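Local coordinates for protein EvdO2 (Micromonospora carbonacea, PDB 4XAB) that probably catalyses an oxidative cyclization in orthosomycin biosynthesis, as a metal-dependent oxygenase of the phytanoyl-CoA dioxygenase family with a double-stranded beta-helix fold, at residues H161-G166 / R212-A217; W128-A133 / G169-H174; F23-Q28 / G205-D210. One frame throughout, in Å; residues are numbered along the deposited sequence.

Interaction 1. Residues H161-G166 / R212-A217. With NI (nickel (II) ion), chain B.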
loop_
_atom_site.group_PDB
_atom_site.type_symbol
_atom_site.label_atom_id
_atom_site.label_comp_id
_atom_site.label_asym_id
_atom_site.label_seq_id
_atom_site.Cartn_x
_atom_site.Cartn_y
_atom_site.Cartn_z
ATOM N N HIS A 161 1.739 9.247 4.196
ATOM C CA HIS A 161 2.816 10.127 4.605
ATOM C C HIS A 161 4.062 9.269 4.719
ATOM O O HIS A 161 3.976 8.130 5.172
ATOM C CB HIS A 161 2.540 10.777 5.964
ATOM C CG HIS A 161 1.239 11.516 6.047
ATOM N ND1 HIS A 161 1.155 12.819 6.490
ATOM C CD2 HIS A 161 -0.035 11.114 5.821
ATOM C CE1 HIS A 161 -0.111 13.200 6.498
ATOM N NE2 HIS A 161 -0.854 12.185 6.093
ATOM N N TYR A 162 5.211 9.824 4.366
ATOM C CA TYR A 162 6.474 9.087 4.435
ATOM C C TYR A 162 7.545 9.759 5.276
ATOM O O TYR A 162 7.528 10.971 5.460
ATOM C CB TYR A 162 7.045 8.897 3.031
ATOM C CG TYR A 162 6.191 8.068 2.130
ATOM C CD1 TYR A 162 5.444 8.658 1.122
ATOM C CD2 TYR A 162 6.142 6.698 2.267
ATOM C CE1 TYR A 162 4.682 7.898 0.274
ATOM C CE2 TYR A 162 5.374 5.935 1.447
ATOM C CZ TYR A 162 4.636 6.537 0.445
ATOM O OH TYR A 162 3.873 5.760 -0.396
ATOM N N LEU A 163 8.500 8.961 5.758
ATOM C CA LEU A 163 9.728 9.506 6.331
ATOM C C LEU A 163 10.826 9.454 5.280
ATOM O O LEU A 163 11.388 8.389 5.036
ATOM C CB LEU A 163 10.167 8.717 7.573
ATOM C CG LEU A 163 11.409 9.329 8.223
ATOM C CD1 LEU A 163 11.030 10.600 8.949
ATOM C CD2 LEU A 163 12.100 8.346 9.171
ATOM N N PRO A 164 11.126 10.598 4.638
ATOM C CA PRO A 164 12.120 10.601 3.559
ATOM C C PRO A 164 13.466 10.068 4.019
ATOM O O PRO A 164 13.967 10.490 5.067
ATOM C CB PRO A 164 12.233 12.082 3.179
ATOM C CG PRO A 164 10.933 12.697 3.624
ATOM C CD PRO A 164 10.569 11.946 4.883
ATOM N N GLY A 165 14.032 9.154 3.239
ATOM C CA GLY A 165 15.355 8.645 3.518
ATOM C C GLY A 165 15.341 7.489 4.492
ATOM O O GLY A 165 16.374 6.860 4.726
ATOM N N GLY A 166 14.167 7.186 5.046
ATOM C CA GLY A 166 14.072 6.172 6.090
ATOM C C GLY A 166 14.388 4.764 5.627
ATOM O O GLY A 166 14.641 3.871 6.444
ATOM N N ARG A 212 11.357 -0.627 2.928
ATOM C CA ARG A 212 11.886 -0.120 4.201
ATOM C C ARG A 212 11.515 1.346 4.483
ATOM O O ARG A 212 11.890 1.898 5.512
ATOM C CB ARG A 212 13.405 -0.291 4.238
ATOM C CG ARG A 212 13.967 -0.568 5.620
ATOM C CD ARG A 212 15.425 -0.988 5.536
ATOM N NE ARG A 212 15.592 -2.418 5.293
ATOM C CZ ARG A 212 16.766 -3.041 5.338
ATOM N NH1 ARG A 212 17.866 -2.350 5.598
ATOM N NH2 ARG A 212 16.847 -4.347 5.119
ATOM N N THR A 213 10.776 1.986 3.589
ATOM C CA THR A 213 10.391 3.368 3.871
ATOM C C THR A 213 9.254 3.455 4.885
ATOM O O THR A 213 8.179 2.922 4.647
ATOM C CB THR A 213 9.964 4.088 2.584
ATOM O OG1 THR A 213 10.988 3.908 1.609
ATOM C CG2 THR A 213 9.740 5.587 2.844
ATOM N N PRO A 214 9.483 4.142 6.018
ATOM C CA PRO A 214 8.372 4.264 6.973
ATOM C C PRO A 214 7.216 5.062 6.383
ATOM O O PRO A 214 7.440 6.068 5.686
ATOM C CB PRO A 214 8.999 5.007 8.165
ATOM C CG PRO A 214 10.484 4.777 8.025
ATOM C CD PRO A 214 10.717 4.763 6.523
ATOM N N HIS A 215 5.992 4.600 6.622
ATOM C CA HIS A 215 4.833 5.362 6.175
ATOM C C HIS A 215 3.669 5.257 7.145
ATOM O O HIS A 215 3.620 4.375 7.992
ATOM C CB HIS A 215 4.395 4.933 4.760
ATOM C CG HIS A 215 4.244 3.451 4.579
ATOM N ND1 HIS A 215 5.321 2.600 4.458
ATOM C CD2 HIS A 215 3.140 2.677 4.461
ATOM C CE1 HIS A 215 4.884 1.361 4.301
ATOM N NE2 HIS A 215 3.566 1.381 4.283
ATOM N N TYR A 216 2.732 6.187 6.987
ATOM C CA TYR A 216 1.593 6.366 7.883
ATOM C C TYR A 216 0.431 6.803 7.017
ATOM O O TYR A 216 0.642 7.447 5.995
ATOM C CB TYR A 216 1.926 7.415 8.943
ATOM C CG TYR A 216 0.761 8.114 9.589
ATOM C CD1 TYR A 216 0.167 9.229 9.001
ATOM C CD2 TYR A 216 0.281 7.684 10.814
ATOM C CE1 TYR A 216 -0.889 9.871 9.604
ATOM C CE2 TYR A 216 -0.771 8.319 11.425
ATOM C CZ TYR A 216 -1.352 9.407 10.814
ATOM O OH TYR A 216 -2.396 10.042 11.433
ATOM N N ALA A 217 -0.789 6.445 7.398
ATOM C CA ALA A 217 -1.961 7.015 6.734
ATOM C C ALA A 217 -2.934 7.523 7.771
ATOM O O ALA A 217 -3.215 6.843 8.753
ATOM C CB ALA A 217 -2.639 5.992 5.824
HETATM NI NI NI B . 2.528 -0.398 4.518
HETATM O O HOH W 1 2.342 -0.549 2.522
#

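Interaction 2. Residues W128-A133 / G169-H174. With NI (nickel (II) ion), chain B.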
loop_
_atom_site.group_PDB
_atom_site.type_symbol
_atom_site.label_atom_id
_atom_site.label_comp_id
_atom_site.label_asym_id
_atom_site.label_seq_id
_atom_site.Cartn_x
_atom_site.Cartn_y
_atom_site.Cartn_z
ATOM N N TRP A 128 2.333 4.524 11.822
ATOM C CA TRP A 128 3.687 4.410 11.282
ATOM C C TRP A 128 4.199 2.974 11.304
ATOM O O TRP A 128 4.115 2.295 12.319
ATOM C CB TRP A 128 4.648 5.302 12.063
ATOM C CG TRP A 128 4.503 6.737 11.714
ATOM C CD1 TRP A 128 3.877 7.707 12.450
ATOM C CD2 TRP A 128 4.988 7.372 10.533
ATOM N NE1 TRP A 128 3.950 8.909 11.796
ATOM C CE2 TRP A 128 4.618 8.731 10.610
ATOM C CE3 TRP A 128 5.688 6.920 9.407
ATOM C CZ2 TRP A 128 4.934 9.648 9.609
ATOM C CZ3 TRP A 128 6.006 7.830 8.412
ATOM C CH2 TRP A 128 5.624 9.183 8.516
ATOM N N HIS A 129 4.731 2.524 10.167
ATOM C CA HIS A 129 5.307 1.190 10.047
ATOM C C HIS A 129 6.231 1.146 8.852
ATOM O O HIS A 129 6.192 2.026 7.991
ATOM C CB HIS A 129 4.218 0.106 9.889
ATOM C CG HIS A 129 3.482 0.168 8.579
ATOM N ND1 HIS A 129 2.488 1.092 8.326
ATOM C CD2 HIS A 129 3.609 -0.566 7.445
ATOM C CE1 HIS A 129 2.031 0.924 7.094
ATOM N NE2 HIS A 129 2.698 -0.073 6.532
ATOM N N GLN A 130 7.056 0.102 8.802
ATOM C CA GLN A 130 7.791 -0.232 7.593
ATOM C C GLN A 130 7.264 -1.570 7.122
ATOM O O GLN A 130 7.056 -2.482 7.931
ATOM C CB GLN A 130 9.294 -0.297 7.852
ATOM C CG GLN A 130 9.920 1.043 8.117
ATOM C CD GLN A 130 11.197 0.906 8.899
ATOM O OE1 GLN A 130 11.171 0.502 10.062
ATOM N NE2 GLN A 130 12.322 1.229 8.269
ATOM N N ASP A 131 7.034 -1.704 5.819
ATOM C CA ASP A 131 6.445 -2.937 5.324
ATOM C C ASP A 131 7.380 -4.117 5.623
ATOM O O ASP A 131 6.924 -5.234 5.870
ATOM C CB ASP A 131 6.143 -2.829 3.820
ATOM C CG ASP A 131 5.006 -1.870 3.522
ATOM O OD1 ASP A 131 4.245 -1.529 4.453
ATOM O OD2 ASP A 131 4.883 -1.435 2.362
ATOM N N GLU A 132 8.686 -3.866 5.627
ATOM C CA GLU A 132 9.640 -4.944 5.919
ATOM C C GLU A 132 9.481 -5.497 7.346
ATOM O O GLU A 132 9.871 -6.629 7.631
ATOM C CB GLU A 132 11.083 -4.470 5.702
ATOM C CG GLU A 132 12.090 -5.633 5.752
ATOM C CD GLU A 132 13.443 -5.271 5.186
ATOM O OE1 GLU A 132 13.524 -4.316 4.392
ATOM O OE2 GLU A 132 14.432 -5.942 5.551
ATOM N N ALA A 133 8.892 -4.718 8.247
ATOM C CA ALA A 133 8.703 -5.210 9.617
ATOM C C ALA A 133 7.797 -6.438 9.669
ATOM O O ALA A 133 7.814 -7.196 10.645
ATOM C CB ALA A 133 8.141 -4.093 10.507
ATOM N N GLY A 169 17.695 3.659 6.744
ATOM C CA GLY A 169 17.829 3.466 8.181
ATOM C C GLY A 169 17.511 2.027 8.545
ATOM O O GLY A 169 17.315 1.182 7.671
ATOM N N PRO A 170 17.445 1.735 9.850
ATOM C CA PRO A 170 17.127 0.364 10.256
ATOM C C PRO A 170 15.660 0.030 10.037
ATOM O O PRO A 170 14.829 0.926 9.812
ATOM C CB PRO A 170 17.462 0.358 11.750
ATOM C CG PRO A 170 17.211 1.772 12.180
ATOM C CD PRO A 170 17.602 2.643 10.999
ATOM N N VAL A 171 15.343 -1.255 10.097
ATOM C CA VAL A 171 13.973 -1.647 10.373
ATOM C C VAL A 171 13.792 -1.303 11.840
ATOM O O VAL A 171 14.425 -1.883 12.717
ATOM C CB VAL A 171 13.703 -3.125 10.083
ATOM C CG1 VAL A 171 12.271 -3.482 10.502
ATOM C CG2 VAL A 171 13.912 -3.401 8.601
ATOM N N LEU A 172 12.964 -0.294 12.066
ATOM C CA LEU A 172 12.713 0.293 13.376
ATOM C C LEU A 172 12.025 -0.681 14.312
ATOM O O LEU A 172 11.402 -1.634 13.862
ATOM C CB LEU A 172 11.857 1.544 13.188
ATOM C CG LEU A 172 12.572 2.628 12.393
ATOM C CD1 LEU A 172 11.593 3.671 11.882
ATOM C CD2 LEU A 172 13.659 3.260 13.265
ATOM N N PRO A 173 12.154 -0.458 15.629
ATOM C CA PRO A 173 11.419 -1.336 16.539
ATOM C C PRO A 173 9.921 -1.248 16.271
ATOM O O PRO A 173 9.374 -0.151 16.207
ATOM C CB PRO A 173 11.771 -0.786 17.923
ATOM C CG PRO A 173 13.093 -0.116 17.743
ATOM C CD PRO A 173 13.036 0.480 16.346
ATOM N N HIS A 174 9.270 -2.389 16.106
ATOM C CA HIS A 174 7.823 -2.399 15.938
ATOM C C HIS A 174 7.187 -3.224 17.045
ATOM O O HIS A 174 7.834 -4.060 17.677
ATOM C CB HIS A 174 7.410 -2.976 14.574
ATOM C CG HIS A 174 7.649 -2.063 13.407
ATOM N ND1 HIS A 174 8.905 -1.626 13.037
ATOM C CD2 HIS A 174 6.789 -1.544 12.496
ATOM C CE1 HIS A 174 8.805 -0.869 11.955
ATOM N NE2 HIS A 174 7.531 -0.799 11.612
HETATM NI NI NI B . 2.528 -0.398 4.518
HETATM O O HOH W 1 2.342 -0.549 2.522
#

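Interaction 3. Residues F23-Q28 / G205-D210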
loop_
_atom_site.group_PDB
_atom_site.type_symbol
_atom_site.label_atom_id
_atom_site.label_comp_id
_atom_site.label_asym_id
_atom_site.label_seq_id
_atom_site.Cartn_x
_atom_site.Cartn_y
_atom_site.Cartn_z
ATOM N N PHE A 23 10.502 7.010 -1.701
ATOM C CA PHE A 23 9.150 7.046 -2.236
ATOM C C PHE A 23 9.091 7.969 -3.441
ATOM O O PHE A 23 9.985 8.791 -3.664
ATOM C CB PHE A 23 8.153 7.519 -1.178
ATOM C CG PHE A 23 8.341 8.947 -0.788
ATOM C CD1 PHE A 23 7.584 9.953 -1.382
ATOM C CD2 PHE A 23 9.280 9.291 0.167
ATOM C CE1 PHE A 23 7.776 11.265 -1.023
ATOM C CE2 PHE A 23 9.480 10.596 0.528
ATOM C CZ PHE A 23 8.728 11.592 -0.067
ATOM N N ALA A 24 8.015 7.848 -4.205
ATOM C CA ALA A 24 7.834 8.748 -5.351
ATOM C C ALA A 24 6.378 8.876 -5.673
ATOM O O ALA A 24 5.612 7.928 -5.489
ATOM C CB ALA A 24 8.589 8.238 -6.552
ATOM N N ILE A 25 6.005 10.052 -6.160
ATOM C CA ILE A 25 4.655 10.313 -6.610
ATOM C C ILE A 25 4.580 10.226 -8.122
ATOM O O ILE A 25 5.391 10.836 -8.820
ATOM C CB ILE A 25 4.176 11.712 -6.183
ATOM C CG1 ILE A 25 4.006 11.770 -4.667
ATOM C CG2 ILE A 25 2.871 12.060 -6.901
ATOM C CD1 ILE A 25 3.511 13.129 -4.177
ATOM N N LEU A 26 3.616 9.459 -8.610
ATOM C CA LEU A 26 3.336 9.386 -10.038
ATOM C C LEU A 26 1.944 9.952 -10.267
ATOM O O LEU A 26 0.960 9.325 -9.887
ATOM C CB LEU A 26 3.417 7.954 -10.519
ATOM C CG LEU A 26 4.648 7.161 -10.088
ATOM C CD1 LEU A 26 4.532 5.721 -10.550
ATOM C CD2 LEU A 26 5.885 7.821 -10.649
ATOM N N PRO A 27 1.854 11.132 -10.894
ATOM C CA PRO A 27 0.561 11.821 -10.957
ATOM C C PRO A 27 -0.559 11.041 -11.645
ATOM O O PRO A 27 -1.713 11.172 -11.232
ATOM C CB PRO A 27 0.887 13.094 -11.745
ATOM C CG PRO A 27 2.313 13.356 -11.424
ATOM C CD PRO A 27 2.957 11.987 -11.381
ATOM N N GLN A 28 -0.242 10.252 -12.665
ATOM C CA GLN A 28 -1.283 9.534 -13.384
ATOM C C GLN A 28 -0.766 8.196 -13.914
ATOM O O GLN A 28 -0.253 8.120 -15.031
ATOM C CB GLN A 28 -1.820 10.386 -14.540
ATOM C CG GLN A 28 -2.983 9.738 -15.305
ATOM C CD GLN A 28 -4.304 10.481 -15.152
ATOM O OE1 GLN A 28 -4.376 11.693 -15.343
ATOM N NE2 GLN A 28 -5.364 9.744 -14.795
ATOM N N GLY A 205 -3.646 8.552 -9.755
ATOM C CA GLY A 205 -2.285 8.802 -9.301
ATOM C C GLY A 205 -1.812 7.654 -8.434
ATOM O O GLY A 205 -2.612 6.838 -7.994
ATOM N N ALA A 206 -0.508 7.583 -8.201
ATOM C CA ALA A 206 0.027 6.541 -7.324
ATOM C C ALA A 206 1.196 7.050 -6.537
ATOM O O ALA A 206 1.882 7.989 -6.941
ATOM C CB ALA A 206 0.453 5.299 -8.118
ATOM N N VAL A 207 1.437 6.403 -5.401
ATOM C CA VAL A 207 2.686 6.579 -4.709
ATOM C C VAL A 207 3.385 5.230 -4.732
ATOM O O VAL A 207 2.743 4.162 -4.724
ATOM C CB VAL A 207 2.506 7.085 -3.257
ATOM C CG1 VAL A 207 2.061 8.539 -3.262
ATOM C CG2 VAL A 207 1.506 6.234 -2.522
ATOM N N VAL A 208 4.696 5.309 -4.834
ATOM C CA VAL A 208 5.555 4.122 -4.860
ATOM C C VAL A 208 6.504 4.182 -3.669
ATOM O O VAL A 208 7.131 5.207 -3.459
ATOM C CB VAL A 208 6.365 4.073 -6.164
ATOM C CG1 VAL A 208 7.185 2.786 -6.244
ATOM C CG2 VAL A 208 5.426 4.220 -7.378
ATOM N N HIS A 209 6.632 3.110 -2.884
ATOM C CA HIS A 209 7.620 3.155 -1.804
ATOM C C HIS A 209 8.326 1.837 -1.581
ATOM O O HIS A 209 7.761 0.753 -1.760
ATOM C CB HIS A 209 7.007 3.615 -0.463
ATOM C CG HIS A 209 5.891 2.752 0.044
ATOM N ND1 HIS A 209 4.564 3.034 -0.205
ATOM C CD2 HIS A 209 5.902 1.640 0.820
ATOM C CE1 HIS A 209 3.808 2.117 0.371
ATOM N NE2 HIS A 209 4.593 1.266 1.007
ATOM N N ASP A 210 9.572 1.978 -1.166
ATOM C CA ASP A 210 10.439 0.849 -0.823
ATOM C C ASP A 210 9.909 0.064 0.383
ATOM O O ASP A 210 9.212 0.611 1.233
ATOM C CB ASP A 210 11.851 1.367 -0.543
ATOM C CG ASP A 210 12.860 0.248 -0.338
ATOM O OD1 ASP A 210 13.137 -0.137 0.823
ATOM O OD2 ASP A 210 13.370 -0.254 -1.350
#

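Interaction 1. Residues H161-G166 / R212-A217
Strand 215-217 presents His215 to the nickel ion. His215 CB sits 3.3 Å from His161 O and 3.5 Å from Tyr162 CD2, so it is held against strand 160-162. With chi1 at 50°, CG takes the crowded position between the backbone N and the carbonyl carbon, and the imidazole swings away from that strand. His215 ND1 gives its hydrogen to Thr213 O at 2.9 Å; the acceptor lies in the ring plane and the N-H...O angle is 165°, which fixes the ring rotation and leaves NE2 as the ligand atom. At the tip, His215 NE2 binds the nickel ion at 2.1 Å, and His129 and Asp131 supply the other protein ligands. Donation to a carbonyl would probably make the imidazole a more electron-rich ligand.

The backbone behind it is an antiparallel ladder. His161 and Tyr216 form a hydrogen-bonded pair, with N...O distances of 2.8 Å from His161 N to Tyr216 O and 2.9 Å from Tyr216 N to His161 O. Tyr162 and His215 follow as a non-hydrogen-bonded pair, and Leu163 N then donates to Pro214 O from above the carbonyl plane. On the sheet face that carries His161 and Tyr216, the tyrosine turns its edge toward the imidazole face in a T-shaped stack, planes at 78°. On the face of Tyr162 and His215, the phenol ring lies alongside His215 CB, and its hydroxyl bonds to His209. Past the strand, a type II turn from Leu163 to Gly166 sets Gly166 CA 3.7 Å from Pro214 CD.

A histidine on this strand completing a two-histidine, one-carboxylate metal site is characteristic of the Fe(II)/2-oxoglutarate oxygenases of double-stranded beta-helix fold, and nickel here probably occupies the iron position.

Interaction 2. Residues W128-A133 / G169-H174
Gln130 and His174 carry the dense part of this contact. The glutamine CG lies beside the backbone N, and from there the chain runs extended to an amide that closes a two-bond bridge with the loop 169-174. Gln130 OE1 accepts from Leu172 N at 2.8 Å on a lone pair, while Gln130 NE2 donates to Pro170 O at 3.0 Å with an almost straight N-H...O angle of 175°; Arg212 O is a second acceptor for NE2. These bonds hold the amide within 17° of the His174 ring plane.

The imidazole is gripped at both nitrogens. His174 NE2 accepts from Gln130 N at 3.0 Å near the ring plane, so His174 ND1 holds the proton and gives it to Leu172 O at 2.6 Å. Ala133 CB sits over the ring centre in a CH-pi contact, 3.4 Å from the centroid of His174. An alanine here would remove the acceptor of Gln130 N and the donor to Leu172 O, and would probably loosen the backbone between the metal ligands His129 and Asp131.

Packing slackens toward Val171, whose CG2 comes no nearer to Glu132 than 3.9 Å at CD, and beyond it Pro170 is exposed to solvent. Glu132 directs its carboxylate elsewhere, to salt bridges with Arg212 and Arg246.

Neither segment is paired as a strand with the other: 128-133 leaves the corner after strand 126-127 and enters a 3-10 turn ahead of strand 139-149, whereas 169-174 lies in the loop between strand 160-162 and strand 175-176.

Interaction 3. Residues F23-Q28 / G205-D210
Strands 23-26 and 206-210 run antiparallel, their directions 163° apart and their axes approaching to 4.6 Å, and successive residues send their side chains to opposite faces of the sheet. On one face Leu26 and Val208 cross obliquely. Leu26 has CG beside its backbone N and chi2 extended at 175°, which carries Leu26 CD1 to within 3.6 Å of Val208 CG2, the methyl that likewise lies beside its own backbone N. Ile97 and Phe101 of helix 89-102 cover this pair.

On the other face Ile25 and Val207 lie side by side and point the same way, Ile25 CG1 meeting Val207 CG1 at 4.0 Å. The side chains of Phe23 and His209 approach each other at CB, 4.1 Å between Phe23 CB and His209 CB. In both, CG occupies the crowded position between N and carbonyl carbon, and the rings lead away from the opposing strand: Phe23 stacks on Tyr162, and His209 bonds to Tyr162 and Asp131.

Two hydrogen-bonded pairs tie the backbones. Ala24 N to Val208 O and Val208 N to Ala24 O are both 2.9 Å; Leu26 N to Ala206 O and Ala206 N to Leu26 O are both 2.8 Å, the former the straightest at 173°.

The chemistry implies a joint held by backbone bonds and aliphatic contacts, while His209 turns its polar ring away toward Tyr162 and the metal ligand Asp131.

Interactions 1 and 2 share the nickel: the former supplies one histidine, the latter the other histidine and the aspartate, and a backbone bond from His215 N to His129 O joins them directly. Interaction 3 gives no ligand but reaches the site in the second shell through His209, its link to both other contacts. The chemistry follows location. Interaction 3 is largely buried in the larger antiparallel sheet and apolar between its side chains, interaction 1 is a partly buried ladder in the smaller antiparallel sheet, and interaction 2 joins two loops through side-chain to backbone bonds, mostly buried yet reaching solvent at one end.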